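Local coordinates for protein 2-nitropropane dioxygenase (Streptomyces ansochromogenes, PDB 3BW3) that probably oxidises nitroalkanes and alkyl nitronates with molecular oxygen, using flavin mononucleotide as its cofactor, and may serve to detoxify propionate 3-nitronate, at residues Gln15-Gly20 / Ala233-Thr238; Gly21-Gln26 / Phe39-Tyr44; Arg273-Leu278 / Ala318-Gln323. The protein carries 1 engineered substitution. One frame throughout, in Å; residues are numbered along the deposited sequence.

Interaction 1 of 3, residues Gln15-Gly20 / Ala233-Thr238; sequences QAPMAG and AAQLGT. With FMN (flavin mononucleotide), chain B; NIE (nitroethane), chain C.
The FMN pocket of a TIM barrel is formed here, where strand 13-15 runs out beside strand 233-236 and Ala-16 meets Leu-236. The two strands are parallel neighbours, with Gln-15 bridged to Leu-236. Ala-16 N donates to Leu-236 O at 2.8 Å. The bond is nearly straight at the hydrogen, with an N-H...O angle of 173°, but the donor lies above the carbonyl plane. Past this point the two segments diverge, and both bind the flavin.

Gln-235 reaches across beside the Ala-16 methyl. Its CG is anti to the backbone N (chi1 178°) and the chain is extended beyond it, which carries the amide past Ala-16 to the ribityl chain. Gln-235 CG lies 3.6 Å from Ala-16 CB, and Gln-235 NE2 comes to 3.0 Å from FMN O2'. Met-18 lays CB and CG against the flavin ring near C5A and C6. Its chain then bends at chi3, and Met-18 CE meets Gly-237 O at 3.3 Å. One methionine thus touches both the isoalloxazine and segment 233-238.

Ala-19 N donates to FMN N5 at 3.3 Å and more weakly to O4. Nitroethane lies close to Gly-20. At the other end, Gly-237 N donates to FMN O1P at 2.9 Å. Thr-238 grips FMN O3P twice, through its backbone N and through OG1 at 2.8 Å. A side chain at Gly-237 would run into FMN O4'. Gly-216 and Gly-177 add further backbone N-H donors to FMN, while Gln-172 and Asn-68 bind it through their side chains.

Cofactor binding at the C-terminal ends of parallel strands, with the phosphate held by backbone N-H groups after a late strand, is characteristic of FMN-dependent TIM-barrel enzymes.

Interaction 2 of 3, residues Gly21-Gln26 / Phe39-Tyr44; sequences GVSVPQ and FLAAGY. With NIE (nitroethane), chain C.
Ser-23 OG is turned anti to its carbonyl carbon (chi1 -55°), where it is hydrogen-bonded to Met-18 N, while the backbone of the turn brings CB to Phe-39 O. Ser-23 CB lies 3.5 Å from Phe-39 O. Leu-40 CG is likewise anti to its carbonyl carbon (chi1 -73°), and CD2 is the branch that reaches the Ser-23 carbonyl. Leu-40 CD2 is 3.6 Å from Ser-23 O. Leu-40 CD2 also lies 4.3 Å from Pro-25 CG, just after the N-cap residue Val-24 of helix 25-33. Ser-23 is the centre of an inverse gamma turn, with a weak bond from Val-24 N to Val-22 O.

No direct hydrogen bond joins the two segments. One water bridges them instead. It donates to Ser-23 O at 2.6 Å and accepts from Ala-41 N at 2.7 Å, which satisfies a backbone N-H at the end of strand 38-41.

Farther along, Tyr-44 CE2 approaches nitroethane O5 at 3.4 Å. The ring stacks with His-298, and its OH is hydrogen-bonded to Tyr-294 OH.

With no direct hydrogen bond, the polar link between the turn and the strand end runs through the bridging water, while Leu-40 and Pro-25 pack by apolar contact alone.

Interaction 3 of 3, residues Arg273-Leu278 / Ala318-Gln323; sequences RPARSL and ALWAGQ. With FMN (flavin mononucleotide), chain B; NIE (nitroethane), chain C.
Two backbone hydrogen bonds join strand 275-278 to the loop 318-323. Leu-278 N donates to Leu-319 O at 2.9 Å, and Ala-321 N donates to Arg-276 O at 3.1 Å. They frame a single bridge between Ser-277 and Trp-320. Leu-319 is the centre of an inverse gamma turn, closed by a weak bond from Trp-320 N to Ala-318 O. Ser-277 OG turns back to its own chain and donates to Leu-278 O.

Arg-276 has its CG anti to the backbone N (chi1 -174°) and runs past Ala-321 O. Its guanidinium then meets the Gln-323 amide, whose NE2 sits over one face, toward the rim. The two planes are 46° apart. Each group has firmer partners: Arg-276 bonds Val-174 O and Thr-264 OG1, and Gln-323 bonds Gly-193 and Gly-195 of the second subunit.

Trp-320 packs its six-membered ring against the strand. Trp-320 CZ3 lies 3.3 Å from Ala-275 CB, and Trp-320 CE3 is 3.7 Å from Ser-277 CB. On the pyrrole side Trp-320 NE1 makes a weak bond of 3.4 Å to nitroethane O4, while CB touches FMN C7. With an alanine in place of Trp-320, the nitro group is likely to lose this weak donor and a gap to open between Ala-275 and the dimethylbenzene edge of the flavin. Leu-278 and Leu-319 cross at about a right angle, with their CB atoms 3.8 Å apart. Leu-278 CG also meets Ala-321 CB.

Strand 275-278 is the middle strand of a small antiparallel sheet, between 178-179 and 264-267. Helix 250-255 packs on Leu-278 and Leu-319 through Ala-255, and its His-252 bonds Trp-320 O. The loop itself connects helix 296-311 to helix 333-350.

Interaction 2 is nested along the chain inside the loop closed by interaction 1, and interaction 3 follows both. Interactions 1 and 2 belong to the parallel barrel sheet, with centres about 10 Å apart, and meet where Met-18 packs on Ala-41. Interaction 3 lies on the separate antiparallel sheet and the loop 318-323. Its centre is about 13 Å from that of interaction 1 and about 17 Å from that of interaction 2. Thr-238 OG1 joins interactions 1 and 3 by bonding Gly-322 N beside the flavin phosphate. Interactions 1 and 3 both touch FMN, and all three touch nitroethane. Barrel strand ends and the added sheet region together help to line one active site.

Interaction 1 of 3, residues Gln15-Gly20 / Ala233-Thr238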
loop_
_atom_site.group_PDB
_atom_site.type_symbol
_atom_site.label_atom_id
_atom_site.label_comp_id
_atom_site.label_asym_id
_atom_site.label_seq_id
_atom_site.Cartn_x
_atom_site.Cartn_y
_atom_site.Cartn_z
ATOM N N GLN A 15 2.506 20.373 3.069
ATOM C CA GLN A 15 1.145 20.372 2.566
ATOM C C GLN A 15 1.290 20.128 1.067
ATOM O O GLN A 15 1.913 20.916 0.355
ATOM C CB GLN A 15 0.472 21.719 2.840
ATOM C CG GLN A 15 -0.781 21.957 2.027
ATOM C CD GLN A 15 -0.592 23.079 1.033
ATOM O OE1 GLN A 15 -0.906 22.942 -0.148
ATOM N NE2 GLN A 15 -0.074 24.204 1.510
ATOM N N ALA A 16 0.738 19.018 0.593
ATOM C CA ALA A 16 0.836 18.673 -0.816
ATOM C C ALA A 16 0.174 19.686 -1.731
ATOM O O ALA A 16 -0.876 20.251 -1.400
ATOM C CB ALA A 16 0.228 17.301 -1.059
ATOM N N PRO A 17 0.794 19.954 -2.888
ATOM C CA PRO A 17 0.178 20.909 -3.807
ATOM C C PRO A 17 -1.031 20.171 -4.351
ATOM O O PRO A 17 -0.937 18.984 -4.675
ATOM C CB PRO A 17 1.250 21.105 -4.872
ATOM C CG PRO A 17 1.925 19.756 -4.908
ATOM C CD PRO A 17 2.066 19.444 -3.433
ATOM N N MET A 18 -2.165 20.849 -4.435
ATOM C CA MET A 18 -3.368 20.209 -4.944
ATOM C C MET A 18 -4.062 21.138 -5.925
ATOM O O MET A 18 -4.548 22.201 -5.549
ATOM C CB MET A 18 -4.287 19.844 -3.775
ATOM C CG MET A 18 -3.651 18.831 -2.821
ATOM S SD MET A 18 -4.675 18.420 -1.400
ATOM C CE MET A 18 -4.131 19.677 -0.231
ATOM N N ALA A 19 -4.080 20.733 -7.190
ATOM C CA ALA A 19 -4.691 21.530 -8.243
ATOM C C ALA A 19 -6.205 21.529 -8.095
ATOM O O ALA A 19 -6.742 20.987 -7.127
ATOM C CB ALA A 19 -4.290 20.982 -9.613
ATOM N N GLY A 20 -6.890 22.145 -9.051
ATOM C CA GLY A 20 -8.341 22.196 -8.992
ATOM C C GLY A 20 -8.869 23.253 -8.043
ATOM O O GLY A 20 -10.010 23.161 -7.588
ATOM N N ALA A 233 10.676 13.937 5.734
ATOM C CA ALA A 233 9.445 14.672 5.966
ATOM C C ALA A 233 8.265 13.910 5.408
ATOM O O ALA A 233 8.429 12.944 4.664
ATOM C CB ALA A 233 9.521 16.061 5.318
ATOM N N ALA A 234 7.072 14.362 5.776
ATOM C CA ALA A 234 5.835 13.752 5.318
ATOM C C ALA A 234 5.041 14.791 4.547
ATOM O O ALA A 234 4.897 15.925 5.001
ATOM C CB ALA A 234 5.020 13.264 6.507
ATOM N N GLN A 235 4.535 14.403 3.380
ATOM C CA GLN A 235 3.727 15.291 2.558
ATOM C C GLN A 235 2.285 14.787 2.650
ATOM O O GLN A 235 1.995 13.615 2.370
ATOM C CB GLN A 235 4.215 15.287 1.104
ATOM C CG GLN A 235 3.367 16.175 0.185
ATOM C CD GLN A 235 4.000 16.416 -1.172
ATOM O OE1 GLN A 235 5.074 17.012 -1.274
ATOM N NE2 GLN A 235 3.330 15.958 -2.227
ATOM N N LEU A 236 1.395 15.681 3.061
ATOM C CA LEU A 236 -0.017 15.364 3.250
ATOM C C LEU A 236 -0.919 16.169 2.333
ATOM O O LEU A 236 -0.832 17.399 2.287
ATOM C CB LEU A 236 -0.434 15.661 4.695
ATOM C CG LEU A 236 0.160 14.881 5.866
ATOM C CD1 LEU A 236 1.672 15.034 5.915
ATOM C CD2 LEU A 236 -0.476 15.401 7.153
ATOM N N GLY A 237 -1.795 15.471 1.623
ATOM C CA GLY A 237 -2.733 16.130 0.742
ATOM C C GLY A 237 -4.129 16.090 1.339
ATOM O O GLY A 237 -4.639 17.094 1.834
ATOM N N THR A 238 -4.745 14.915 1.310
ATOM C CA THR A 238 -6.098 14.726 1.828
ATOM C C THR A 238 -6.351 15.322 3.222
ATOM O O THR A 238 -7.432 15.856 3.482
ATOM C CB THR A 238 -6.466 13.215 1.835
ATOM O OG1 THR A 238 -6.351 12.692 0.504
ATOM C CG2 THR A 238 -7.892 13.008 2.314
HETATM N N1 FMN B . 0.333 16.286 -6.502
HETATM C C2 FMN B . 1.026 17.124 -7.379
HETATM O O2 FMN B . 2.242 16.998 -7.503
HETATM N N3 FMN B . 0.354 18.098 -8.103
HETATM C C4 FMN B . -1.013 18.299 -7.994
HETATM O O4 FMN B . -1.567 19.190 -8.658
HETATM C C4A FMN B . -1.733 17.465 -7.097
HETATM N N5 FMN B . -3.108 17.623 -6.910
HETATM C C5A FMN B . -3.821 16.829 -6.004
HETATM C C6 FMN B . -5.212 17.039 -5.827
HETATM C C7 FMN B . -5.991 16.258 -4.902
HETATM C C7M FMN B . -7.138 17.053 -4.234
HETATM C C8 FMN B . -5.247 15.276 -4.144
HETATM C C8M FMN B . -5.625 14.857 -2.723
HETATM C C9 FMN B . -3.853 15.037 -4.333
HETATM C C9A FMN B . -3.130 15.818 -5.261
HETATM N N10 FMN B . -1.737 15.634 -5.463
HETATM C C10 FMN B . -1.032 16.455 -6.357
HETATM C "C1'" FMN B . -1.013 14.427 -4.859
HETATM C "C2'" FMN B . -0.275 14.888 -3.581
HETATM O "O2'" FMN B . 0.971 15.465 -3.951
HETATM C "C3'" FMN B . 0.053 13.696 -2.614
HETATM O "O3'" FMN B . 0.852 12.781 -3.368
HETATM C "C4'" FMN B . -1.183 12.947 -2.069
HETATM O "O4'" FMN B . -2.166 13.917 -1.687
HETATM C "C5'" FMN B . -0.791 12.074 -0.840
HETATM O "O5'" FMN B . -1.921 11.350 -0.294
HETATM P P FMN B . -2.955 11.842 0.890
HETATM O O1P FMN B . -1.787 12.529 1.533
HETATM O O2P FMN B . -3.182 10.351 0.930
HETATM O O3P FMN B . -3.653 12.621 -0.217
HETATM N N3 NIE C . -7.925 18.714 -11.061
HETATM C C1 NIE C . -8.272 20.831 -12.304
HETATM C C2 NIE C . -8.882 19.777 -11.370
HETATM O O4 NIE C . -7.482 18.621 -9.929
HETATM O O5 NIE C . -7.581 17.912 -11.917
#

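Interaction 2 of 3, residues Gly21-Gln26 / Phe39-Tyr44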
loop_
_atom_site.group_PDB
_atom_site.type_symbol
_atom_site.label_atom_id
_atom_site.label_comp_id
_atom_site.label_asym_id
_atom_site.label_seq_id
_atom_site.Cartn_x
_atom_site.Cartn_y
_atom_site.Cartn_z
ATOM N N GLY A 21 -8.043 24.249 -7.739
ATOM C CA GLY A 21 -8.451 25.325 -6.852
ATOM C C GLY A 21 -8.403 24.994 -5.372
ATOM O O GLY A 21 -8.987 25.705 -4.546
ATOM N N VAL A 22 -7.713 23.917 -5.026
ATOM C CA VAL A 22 -7.609 23.512 -3.629
ATOM C C VAL A 22 -6.560 24.300 -2.848
ATOM O O VAL A 22 -6.846 24.844 -1.783
ATOM C CB VAL A 22 -7.270 22.009 -3.506
ATOM C CG1 VAL A 22 -7.069 21.637 -2.035
ATOM C CG2 VAL A 22 -8.388 21.175 -4.125
ATOM N N SER A 23 -5.349 24.356 -3.392
ATOM C CA SER A 23 -4.229 25.033 -2.754
ATOM C C SER A 23 -4.175 26.549 -2.901
ATOM O O SER A 23 -3.154 27.092 -3.319
ATOM C CB SER A 23 -2.916 24.447 -3.281
ATOM O OG SER A 23 -2.891 23.048 -3.107
ATOM N N VAL A 24 -5.249 27.243 -2.553
ATOM C CA VAL A 24 -5.239 28.693 -2.656
ATOM C C VAL A 24 -4.163 29.245 -1.705
ATOM O O VAL A 24 -3.738 28.560 -0.770
ATOM C CB VAL A 24 -6.627 29.276 -2.314
ATOM C CG1 VAL A 24 -7.628 28.871 -3.390
ATOM C CG2 VAL A 24 -7.090 28.769 -0.955
ATOM N N PRO A 25 -3.694 30.484 -1.944
ATOM C CA PRO A 25 -2.663 31.106 -1.104
ATOM C C PRO A 25 -2.941 31.038 0.392
ATOM O O PRO A 25 -2.020 30.868 1.195
ATOM C CB PRO A 25 -2.624 32.542 -1.620
ATOM C CG PRO A 25 -2.900 32.358 -3.079
ATOM C CD PRO A 25 -4.061 31.378 -3.058
ATOM N N GLN A 26 -4.210 31.171 0.760
ATOM C CA GLN A 26 -4.615 31.128 2.159
ATOM C C GLN A 26 -4.270 29.802 2.833
ATOM O O GLN A 26 -3.953 29.779 4.018
ATOM C CB GLN A 26 -6.120 31.402 2.276
ATOM C CG GLN A 26 -6.519 32.830 1.905
ATOM C CD GLN A 26 -6.371 33.141 0.415
ATOM O OE1 GLN A 26 -6.011 34.261 0.039
ATOM N NE2 GLN A 26 -6.664 32.163 -0.433
ATOM N N PHE A 39 2.277 24.733 -0.065
ATOM C CA PHE A 39 2.503 24.598 -1.501
ATOM C C PHE A 39 1.410 25.214 -2.352
ATOM O O PHE A 39 0.230 25.177 -1.999
ATOM C CB PHE A 39 2.596 23.120 -1.906
ATOM C CG PHE A 39 3.997 22.642 -2.188
ATOM C CD1 PHE A 39 4.779 22.095 -1.176
ATOM C CD2 PHE A 39 4.527 22.724 -3.475
ATOM C CE1 PHE A 39 6.066 21.634 -1.443
ATOM C CE2 PHE A 39 5.810 22.268 -3.753
ATOM C CZ PHE A 39 6.585 21.720 -2.732
ATOM N N LEU A 40 1.821 25.769 -3.488
ATOM C CA LEU A 40 0.905 26.335 -4.466
ATOM C C LEU A 40 0.923 25.329 -5.616
ATOM O O LEU A 40 1.953 24.702 -5.880
ATOM C CB LEU A 40 1.400 27.691 -4.969
ATOM C CG LEU A 40 1.298 28.880 -4.020
ATOM C CD1 LEU A 40 1.864 30.122 -4.705
ATOM C CD2 LEU A 40 -0.156 29.094 -3.623
ATOM N N ALA A 41 -0.209 25.163 -6.288
ATOM C CA ALA A 41 -0.290 24.228 -7.402
ATOM C C ALA A 41 -0.405 25.001 -8.712
ATOM O O ALA A 41 -1.360 25.751 -8.913
ATOM C CB ALA A 41 -1.494 23.313 -7.222
ATOM N N ALA A 42 0.570 24.824 -9.599
ATOM C CA ALA A 42 0.553 25.513 -10.883
ATOM C C ALA A 42 -0.168 24.682 -11.945
ATOM O O ALA A 42 -0.418 25.155 -13.055
ATOM C CB ALA A 42 1.982 25.813 -11.332
ATOM N N GLY A 43 -0.504 23.444 -11.594
ATOM C CA GLY A 43 -1.182 22.558 -12.523
ATOM C C GLY A 43 -2.468 23.099 -13.128
ATOM O O GLY A 43 -3.386 23.493 -12.413
ATOM N N TYR A 44 -2.522 23.099 -14.457
ATOM C CA TYR A 44 -3.668 23.569 -15.239
ATOM C C TYR A 44 -3.882 25.082 -15.233
ATOM O O TYR A 44 -4.829 25.573 -15.841
ATOM C CB TYR A 44 -4.953 22.857 -14.794
ATOM C CG TYR A 44 -4.830 21.349 -14.801
ATOM C CD1 TYR A 44 -4.377 20.672 -15.934
ATOM C CD2 TYR A 44 -5.130 20.600 -13.665
ATOM C CE1 TYR A 44 -4.221 19.293 -15.934
ATOM C CE2 TYR A 44 -4.978 19.218 -13.654
ATOM C CZ TYR A 44 -4.524 18.571 -14.792
ATOM O OH TYR A 44 -4.384 17.200 -14.798
HETATM N N3 NIE C . -7.925 18.714 -11.061
HETATM C C1 NIE C . -8.272 20.831 -12.304
HETATM C C2 NIE C . -8.882 19.777 -11.370
HETATM O O4 NIE C . -7.482 18.621 -9.929
HETATM O O5 NIE C . -7.581 17.912 -11.917
HETATM O O HOH W 1 -2.348 26.809 -5.778
#

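Interaction 3 of 3, residues Arg273-Leu278 / Ala318-Gln323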
loop_
_atom_site.group_PDB
_atom_site.type_symbol
_atom_site.label_atom_id
_atom_site.label_comp_id
_atom_site.label_asym_id
_atom_site.label_seq_id
_atom_site.Cartn_x
_atom_site.Cartn_y
_atom_site.Cartn_z
ATOM N N ARG A 273 -5.140 9.169 -16.533
ATOM C CA ARG A 273 -3.927 8.706 -15.871
ATOM C C ARG A 273 -4.408 8.221 -14.510
ATOM O O ARG A 273 -5.344 8.782 -13.956
ATOM C CB ARG A 273 -2.946 9.869 -15.706
ATOM C CG ARG A 273 -1.481 9.492 -15.813
ATOM C CD ARG A 273 -0.650 10.755 -15.982
ATOM N NE ARG A 273 0.645 10.508 -16.606
ATOM C CZ ARG A 273 1.694 9.994 -15.978
ATOM N NH1 ARG A 273 2.834 9.809 -16.632
ATOM N NH2 ARG A 273 1.603 9.676 -14.696
ATOM N N PRO A 274 -3.785 7.172 -13.956
ATOM C CA PRO A 274 -4.235 6.678 -12.650
ATOM C C PRO A 274 -4.203 7.735 -11.546
ATOM O O PRO A 274 -3.169 8.362 -11.305
ATOM C CB PRO A 274 -3.285 5.515 -12.373
ATOM C CG PRO A 274 -2.950 5.015 -13.767
ATOM C CD PRO A 274 -2.729 6.309 -14.516
ATOM N N ALA A 275 -5.347 7.918 -10.888
ATOM C CA ALA A 275 -5.492 8.881 -9.796
ATOM C C ALA A 275 -6.534 8.327 -8.832
ATOM O O ALA A 275 -7.583 7.856 -9.261
ATOM C CB ALA A 275 -5.937 10.241 -10.341
ATOM N N ARG A 276 -6.252 8.384 -7.535
ATOM C CA ARG A 276 -7.167 7.838 -6.537
ATOM C C ARG A 276 -8.314 8.775 -6.160
ATOM O O ARG A 276 -8.104 9.916 -5.729
ATOM C CB ARG A 276 -6.389 7.430 -5.283
ATOM C CG ARG A 276 -7.243 6.715 -4.238
ATOM C CD ARG A 276 -6.408 6.212 -3.071
ATOM N NE ARG A 276 -5.482 5.156 -3.469
ATOM C CZ ARG A 276 -5.828 3.887 -3.696
ATOM N NH1 ARG A 276 -7.090 3.498 -3.564
ATOM N NH2 ARG A 276 -4.906 3.003 -4.065
ATOM N N SER A 277 -9.533 8.264 -6.303
ATOM C CA SER A 277 -10.739 9.027 -6.013
ATOM C C SER A 277 -11.745 8.159 -5.278
ATOM O O SER A 277 -11.679 6.935 -5.350
ATOM C CB SER A 277 -11.360 9.507 -7.328
ATOM O OG SER A 277 -12.701 9.915 -7.156
ATOM N N LEU A 278 -12.671 8.793 -4.564
ATOM C CA LEU A 278 -13.715 8.046 -3.870
ATOM C C LEU A 278 -14.547 7.438 -4.996
ATOM O O LEU A 278 -14.740 8.072 -6.030
ATOM C CB LEU A 278 -14.580 8.985 -3.023
ATOM C CG LEU A 278 -13.896 9.633 -1.817
ATOM C CD1 LEU A 278 -14.796 10.706 -1.224
ATOM C CD2 LEU A 278 -13.587 8.567 -0.776
ATOM N N ALA A 318 -14.501 14.614 -9.519
ATOM C CA ALA A 318 -13.275 13.852 -9.304
ATOM C C ALA A 318 -13.007 13.989 -7.813
ATOM O O ALA A 318 -12.331 14.914 -7.380
ATOM C CB ALA A 318 -12.125 14.455 -10.098
ATOM N N LEU A 319 -13.552 13.069 -7.028
ATOM C CA LEU A 319 -13.399 13.114 -5.582
ATOM C C LEU A 319 -12.034 12.600 -5.097
ATOM O O LEU A 319 -11.955 11.609 -4.375
ATOM C CB LEU A 319 -14.542 12.317 -4.940
ATOM C CG LEU A 319 -15.963 12.755 -5.339
ATOM C CD1 LEU A 319 -16.995 11.830 -4.716
ATOM C CD2 LEU A 319 -16.212 14.185 -4.882
ATOM N N TRP A 320 -10.962 13.283 -5.489
ATOM C CA TRP A 320 -9.607 12.889 -5.094
ATOM C C TRP A 320 -9.511 12.669 -3.583
ATOM O O TRP A 320 -9.946 13.515 -2.797
ATOM C CB TRP A 320 -8.603 13.973 -5.487
ATOM C CG TRP A 320 -8.586 14.347 -6.940
ATOM C CD1 TRP A 320 -8.443 15.608 -7.449
ATOM C CD2 TRP A 320 -8.673 13.466 -8.069
ATOM N NE1 TRP A 320 -8.436 15.566 -8.820
ATOM C CE2 TRP A 320 -8.575 14.266 -9.229
ATOM C CE3 TRP A 320 -8.826 12.081 -8.214
ATOM C CZ2 TRP A 320 -8.625 13.729 -10.519
ATOM C CZ3 TRP A 320 -8.877 11.545 -9.498
ATOM C CH2 TRP A 320 -8.777 12.370 -10.633
ATOM N N ALA A 321 -8.922 11.547 -3.180
ATOM C CA ALA A 321 -8.782 11.226 -1.763
ATOM C C ALA A 321 -7.885 10.011 -1.525
ATOM O O ALA A 321 -7.992 9.002 -2.224
ATOM C CB ALA A 321 -10.157 10.971 -1.153
ATOM N N GLY A 322 -7.005 10.119 -0.531
ATOM C CA GLY A 322 -6.119 9.019 -0.193
ATOM C C GLY A 322 -6.897 8.019 0.641
ATOM O O GLY A 322 -8.030 8.297 1.039
ATOM N N GLN A 323 -6.302 6.865 0.924
ATOM C CA GLN A 323 -6.989 5.834 1.689
ATOM C C GLN A 323 -7.277 6.212 3.148
ATOM O O GLN A 323 -8.006 5.511 3.840
ATOM C CB GLN A 323 -6.201 4.520 1.619
ATOM C CG GLN A 323 -6.018 3.978 0.201
ATOM C CD GLN A 323 -5.346 2.617 0.174
ATOM O OE1 GLN A 323 -4.354 2.400 0.854
ATOM N NE2 GLN A 323 -5.880 1.700 -0.622
HETATM N N1 FMN B . 0.333 16.286 -6.502
HETATM C C2 FMN B . 1.026 17.124 -7.379
HETATM O O2 FMN B . 2.242 16.998 -7.503
HETATM N N3 FMN B . 0.354 18.098 -8.103
HETATM C C4 FMN B . -1.013 18.299 -7.994
HETATM O O4 FMN B . -1.567 19.190 -8.658
HETATM C C4A FMN B . -1.733 17.465 -7.097
HETATM N N5 FMN B . -3.108 17.623 -6.910
HETATM C C5A FMN B . -3.821 16.829 -6.004
HETATM C C6 FMN B . -5.212 17.039 -5.827
HETATM C C7 FMN B . -5.991 16.258 -4.902
HETATM C C7M FMN B . -7.138 17.053 -4.234
HETATM C C8 FMN B . -5.247 15.276 -4.144
HETATM C C8M FMN B . -5.625 14.857 -2.723
HETATM C C9 FMN B . -3.853 15.037 -4.333
HETATM C C9A FMN B . -3.130 15.818 -5.261
HETATM N N10 FMN B . -1.737 15.634 -5.463
HETATM C C10 FMN B . -1.032 16.455 -6.357
HETATM C "C1'" FMN B . -1.013 14.427 -4.859
HETATM C "C2'" FMN B . -0.275 14.888 -3.581
HETATM O "O2'" FMN B . 0.971 15.465 -3.951
HETATM C "C3'" FMN B . 0.053 13.696 -2.614
HETATM O "O3'" FMN B . 0.852 12.781 -3.368
HETATM C "C4'" FMN B . -1.183 12.947 -2.069
HETATM O "O4'" FMN B . -2.166 13.917 -1.687
HETATM C "C5'" FMN B . -0.791 12.074 -0.840
HETATM O "O5'" FMN B . -1.921 11.350 -0.294
HETATM P P FMN B . -2.955 11.842 0.890
HETATM O O1P FMN B . -1.787 12.529 1.533
HETATM O O2P FMN B . -3.182 10.351 0.930
HETATM O O3P FMN B . -3.653 12.621 -0.217
HETATM N N3 NIE C . -7.925 18.714 -11.061
HETATM C C1 NIE C . -8.272 20.831 -12.304
HETATM C C2 NIE C . -8.882 19.777 -11.370
HETATM O O4 NIE C . -7.482 18.621 -9.929
HETATM O O5 NIE C . -7.581 17.912 -11.917
#